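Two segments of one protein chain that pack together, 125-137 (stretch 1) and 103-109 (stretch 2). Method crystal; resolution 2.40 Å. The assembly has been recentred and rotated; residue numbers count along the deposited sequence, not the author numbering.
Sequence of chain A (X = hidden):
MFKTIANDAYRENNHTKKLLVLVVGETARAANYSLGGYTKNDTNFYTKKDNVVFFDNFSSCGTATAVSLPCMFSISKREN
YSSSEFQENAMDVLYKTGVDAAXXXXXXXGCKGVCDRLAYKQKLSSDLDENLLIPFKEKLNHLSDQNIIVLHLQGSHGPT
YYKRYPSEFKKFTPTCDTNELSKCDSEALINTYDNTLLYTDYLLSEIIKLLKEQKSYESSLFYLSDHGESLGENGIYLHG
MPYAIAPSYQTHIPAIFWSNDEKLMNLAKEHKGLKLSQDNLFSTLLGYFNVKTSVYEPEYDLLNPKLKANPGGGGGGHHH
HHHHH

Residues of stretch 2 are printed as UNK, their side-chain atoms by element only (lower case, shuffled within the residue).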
# COMPACT_ATOMS: atom_id res chain seq x y z
N SER A 125 -0.28 17.67 5.83
CA SER A 125 0.93 18.24 6.40
C SER A 125 2.03 17.24 6.80
O SER A 125 3.07 17.66 7.30
CB SER A 125 0.56 19.03 7.64
OG SER A 125 -0.15 18.17 8.51
N SER A 126 1.78 15.95 6.57
CA SER A 126 2.67 14.84 6.99
C SER A 126 2.84 14.69 8.50
O SER A 126 3.92 14.29 8.99
CB SER A 126 4.04 15.00 6.33
OG SER A 126 3.87 15.12 4.93
N ASP A 127 1.78 15.00 9.25
CA ASP A 127 1.71 14.66 10.66
C ASP A 127 1.05 13.31 10.82
O ASP A 127 1.20 12.46 9.95
CB ASP A 127 0.99 15.74 11.46
CG ASP A 127 1.81 17.00 11.58
OD1 ASP A 127 2.94 16.92 12.12
OD2 ASP A 127 1.35 18.06 11.08
N LEU A 128 0.30 13.10 11.90
CA LEU A 128 -0.25 11.78 12.18
C LEU A 128 -1.10 11.29 11.01
O LEU A 128 -1.90 12.04 10.45
CB LEU A 128 -1.10 11.80 13.46
CG LEU A 128 -0.43 11.65 14.84
CD1 LEU A 128 0.81 10.77 14.79
CD2 LEU A 128 -0.07 13.02 15.39
N ASP A 129 -0.93 10.02 10.64
CA ASP A 129 -1.63 9.45 9.50
C ASP A 129 -3.15 9.52 9.69
O ASP A 129 -3.90 9.49 8.70
CB ASP A 129 -1.23 8.01 9.27
CG ASP A 129 0.00 7.85 8.39
OD1 ASP A 129 0.25 8.76 7.56
OD2 ASP A 129 0.70 6.82 8.55
N GLU A 130 -3.61 9.60 10.95
CA GLU A 130 -5.04 9.62 11.21
C GLU A 130 -5.74 10.79 10.51
O GLU A 130 -6.92 10.71 10.20
CB GLU A 130 -5.32 9.62 12.72
CG GLU A 130 -4.77 10.80 13.49
CD GLU A 130 -4.80 10.59 15.00
OE1 GLU A 130 -4.62 9.43 15.47
OE2 GLU A 130 -4.98 11.59 15.73
N ASN A 131 -4.99 11.85 10.20
CA ASN A 131 -5.57 13.00 9.52
C ASN A 131 -6.15 12.65 8.15
O ASN A 131 -6.91 13.42 7.57
CB ASN A 131 -4.55 14.13 9.38
CG ASN A 131 -4.10 14.66 10.72
OD1 ASN A 131 -4.77 14.46 11.72
ND2 ASN A 131 -2.95 15.34 10.75
N LEU A 132 -5.74 11.50 7.61
CA LEU A 132 -6.27 11.04 6.34
C LEU A 132 -7.72 10.58 6.49
O LEU A 132 -8.49 10.57 5.52
CB LEU A 132 -5.39 9.93 5.76
CG LEU A 132 -4.04 10.40 5.23
CD1 LEU A 132 -3.13 9.22 4.96
CD2 LEU A 132 -4.19 11.26 3.96
N LEU A 133 -8.12 10.22 7.71
CA LEU A 133 -9.48 9.74 7.90
C LEU A 133 -10.50 10.88 7.69
O LEU A 133 -11.66 10.64 7.37
CB LEU A 133 -9.63 9.11 9.29
CG LEU A 133 -8.84 7.79 9.36
CD1 LEU A 133 -8.93 7.11 10.71
CD2 LEU A 133 -9.34 6.86 8.29
N ILE A 134 -10.03 12.12 7.83
CA ILE A 134 -10.88 13.29 7.65
C ILE A 134 -11.34 13.50 6.20
O ILE A 134 -12.55 13.54 5.95
CB ILE A 134 -10.20 14.58 8.18
CG1 ILE A 134 -10.19 14.58 9.71
CG2 ILE A 134 -10.93 15.81 7.71
CD1 ILE A 134 -9.42 15.72 10.30
N PRO A 135 -10.40 13.65 5.23
CA PRO A 135 -10.95 13.84 3.88
C PRO A 135 -11.53 12.55 3.31
O PRO A 135 -12.33 12.62 2.37
CB PRO A 135 -9.73 14.28 3.07
CG PRO A 135 -8.59 13.60 3.76
CD PRO A 135 -8.93 13.59 5.22
N PHE A 136 -11.17 11.42 3.89
CA PHE A 136 -11.74 10.14 3.49
C PHE A 136 -13.21 10.05 3.86
O PHE A 136 -14.03 9.62 3.05
CB PHE A 136 -10.98 8.99 4.14
CG PHE A 136 -11.61 7.65 3.96
CD1 PHE A 136 -11.73 7.08 2.69
CD2 PHE A 136 -12.04 6.91 5.05
CE1 PHE A 136 -12.29 5.82 2.52
CE2 PHE A 136 -12.60 5.65 4.89
CZ PHE A 136 -12.72 5.10 3.62
N LYS A 137 -13.54 10.49 5.08
CA LYS A 137 -14.94 10.48 5.51
C LYS A 137 -15.74 11.43 4.62
O LYS A 137 -16.83 11.09 4.17
CB LYS A 137 -15.05 10.86 7.00
CG LYS A 137 -14.75 9.69 7.93
CD LYS A 137 -14.80 10.05 9.42
CE LYS A 137 -14.14 8.91 10.23
NZ LYS A 137 -13.95 9.13 11.69
N UNK A 103 -7.17 10.93 -4.51
CA UNK A 103 -5.85 10.67 -3.94
C UNK A 103 -5.54 11.61 -2.75
O UNK A 103 -5.38 12.81 -2.92
c UNK A 103 -3.36 10.42 -4.61
c UNK A 103 -4.77 10.81 -5.04
c UNK A 103 -1.35 9.34 -4.39
c UNK A 103 -2.60 9.28 -5.04
c UNK A 103 -1.88 7.24 -6.07
n UNK A 103 -1.35 10.47 -3.61
c UNK A 103 -2.86 8.21 -5.89
c UNK A 103 -0.64 7.33 -5.42
c UNK A 103 -2.55 11.11 -3.76
c UNK A 103 -0.36 8.37 -4.57
N UNK A 104 -5.48 11.05 -1.54
CA UNK A 104 -5.16 11.84 -0.35
C UNK A 104 -3.76 11.48 0.20
O UNK A 104 -3.51 10.34 0.61
c UNK A 104 -7.87 13.10 -0.47
c UNK A 104 -7.62 11.96 0.28
c UNK A 104 -9.97 11.42 0.16
c UNK A 104 -9.16 13.41 -0.89
c UNK A 104 -6.23 11.64 0.73
c UNK A 104 -8.68 11.12 0.58
c UNK A 104 -10.21 12.56 -0.58
N UNK A 105 -2.86 12.46 0.22
CA UNK A 105 -1.44 12.19 0.48
C UNK A 105 -0.92 12.86 1.75
O UNK A 105 -0.91 14.08 1.86
c UNK A 105 0.72 11.93 -0.84
c UNK A 105 -0.61 12.66 -0.72
o UNK A 105 1.51 11.99 0.12
o UNK A 105 0.95 11.25 -1.87
N UNK A 106 -0.47 12.03 2.69
CA UNK A 106 0.13 12.51 3.93
C UNK A 106 1.65 12.26 3.97
O UNK A 106 2.32 12.49 4.97
c UNK A 106 -0.18 12.53 6.45
c UNK A 106 -0.54 11.85 5.14
n UNK A 106 0.02 11.75 7.51
o UNK A 106 -0.11 13.76 6.51
N UNK A 107 2.17 11.75 2.86
CA UNK A 107 3.57 11.37 2.79
C UNK A 107 4.49 12.56 2.53
O UNK A 107 4.25 13.33 1.61
n UNK A 107 5.14 8.50 2.51
c UNK A 107 3.75 10.29 1.73
o UNK A 107 6.07 10.12 1.29
c UNK A 107 5.09 9.62 1.81
N UNK A 108 5.56 12.68 3.31
CA UNK A 108 6.46 13.83 3.20
C UNK A 108 7.09 13.97 1.82
O UNK A 108 7.58 15.03 1.46
c UNK A 108 7.57 13.76 4.25
o UNK A 108 8.42 12.63 4.09
N UNK A 109 7.07 12.89 1.03
CA UNK A 109 7.65 12.91 -0.29
C UNK A 109 6.70 13.18 -1.43
O UNK A 109 7.13 13.34 -2.57

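Position 103 carries one carbon followed by fused five- and six-membered rings holding eight carbons and one nitrogen. Only tryptophan has this indole. The side chain touches nothing on stretch 1. The residue is W103, in the strand.

Position 104 has seven side-chain carbons: one carbon, then a six-membered ring. No oxygen is attached to the ring, which rules out tyrosine. CA-to-CB points toward stretch 1. The ring meets P135, and the CB lies 3.8 Å from L132 CD2. The residue is F104. P135 CB sits 3.9 Å from the centroid of the F104 ring, almost on the ring normal, so this is a CH-pi contact over the face. P135 CG to F104 CG is 4.0 Å. The backbone of P135 also comes close, with P135 O 3.4 Å from F104 CE2.

Position 105 has two carbons, the second carrying two oxygens. CA-to-CB points away from stretch 1. This short carboxylate is aspartate, D105. The carboxylate bonds within its own stretch, and D105 OD2 also bonds elsewhere in the structure. W103 NE1 donates to D105 OD2 at 3.0 Å, nearly straight (176°). D105 OD1 accepts a bond from the backbone N of position 107 at 2.8 Å.

Position 106 has two carbons, the second carrying one oxygen and one nitrogen. This is a short amide. CA-to-CB points toward stretch 1, and the amide end meets S126, D127 and D129. The residue is N106. An amide offers both a donor and an acceptor, and both are used here. N106 ND2 donates to D127 O at 2.8 Å and to D129 OD1 at 3.0 Å, both with good angles. N106 OD1 accepts a weak bond from S126 N at 2.9 Å. The carbon part is used too: N106 CB lies 3.7 Å from L132 CD1.

Position 107 has the same composition, two carbons with one oxygen and one nitrogen on the second. CA-to-CB points away from stretch 1. It is also asparagine, N107. N107 OD1 accepts a hydrogen bond from the backbone N of position 109 at 3.0 Å.

Position 108 has one carbon and one oxygen, the small hydroxyl side chain of serine. S126 OG lies 3.4 Å from the CA of position 108, but no hydrogen bond joins the two residues. The residue is S108.

Position 109 has no side-chain atoms and makes no contact with stretch 1. It is glycine, G109. A CB here would be crowded by N107 OD1, 3.3 Å away.

The contact has a polar part and an apolar part. N106 is the polar centre and has the largest area covered by the other stretch. Its amide ties together the loop at S126 and D127 and the start of the 3-10 segment at D129. S126 OG adds a bond to N106 O at 3.1 Å. Beside this, L132 and P135 pack on F104. F104 in the strand makes the apolar contact, and N106, just past the strand, makes the polar one.

Stretch 2, residues 103-109: WFDNNSG
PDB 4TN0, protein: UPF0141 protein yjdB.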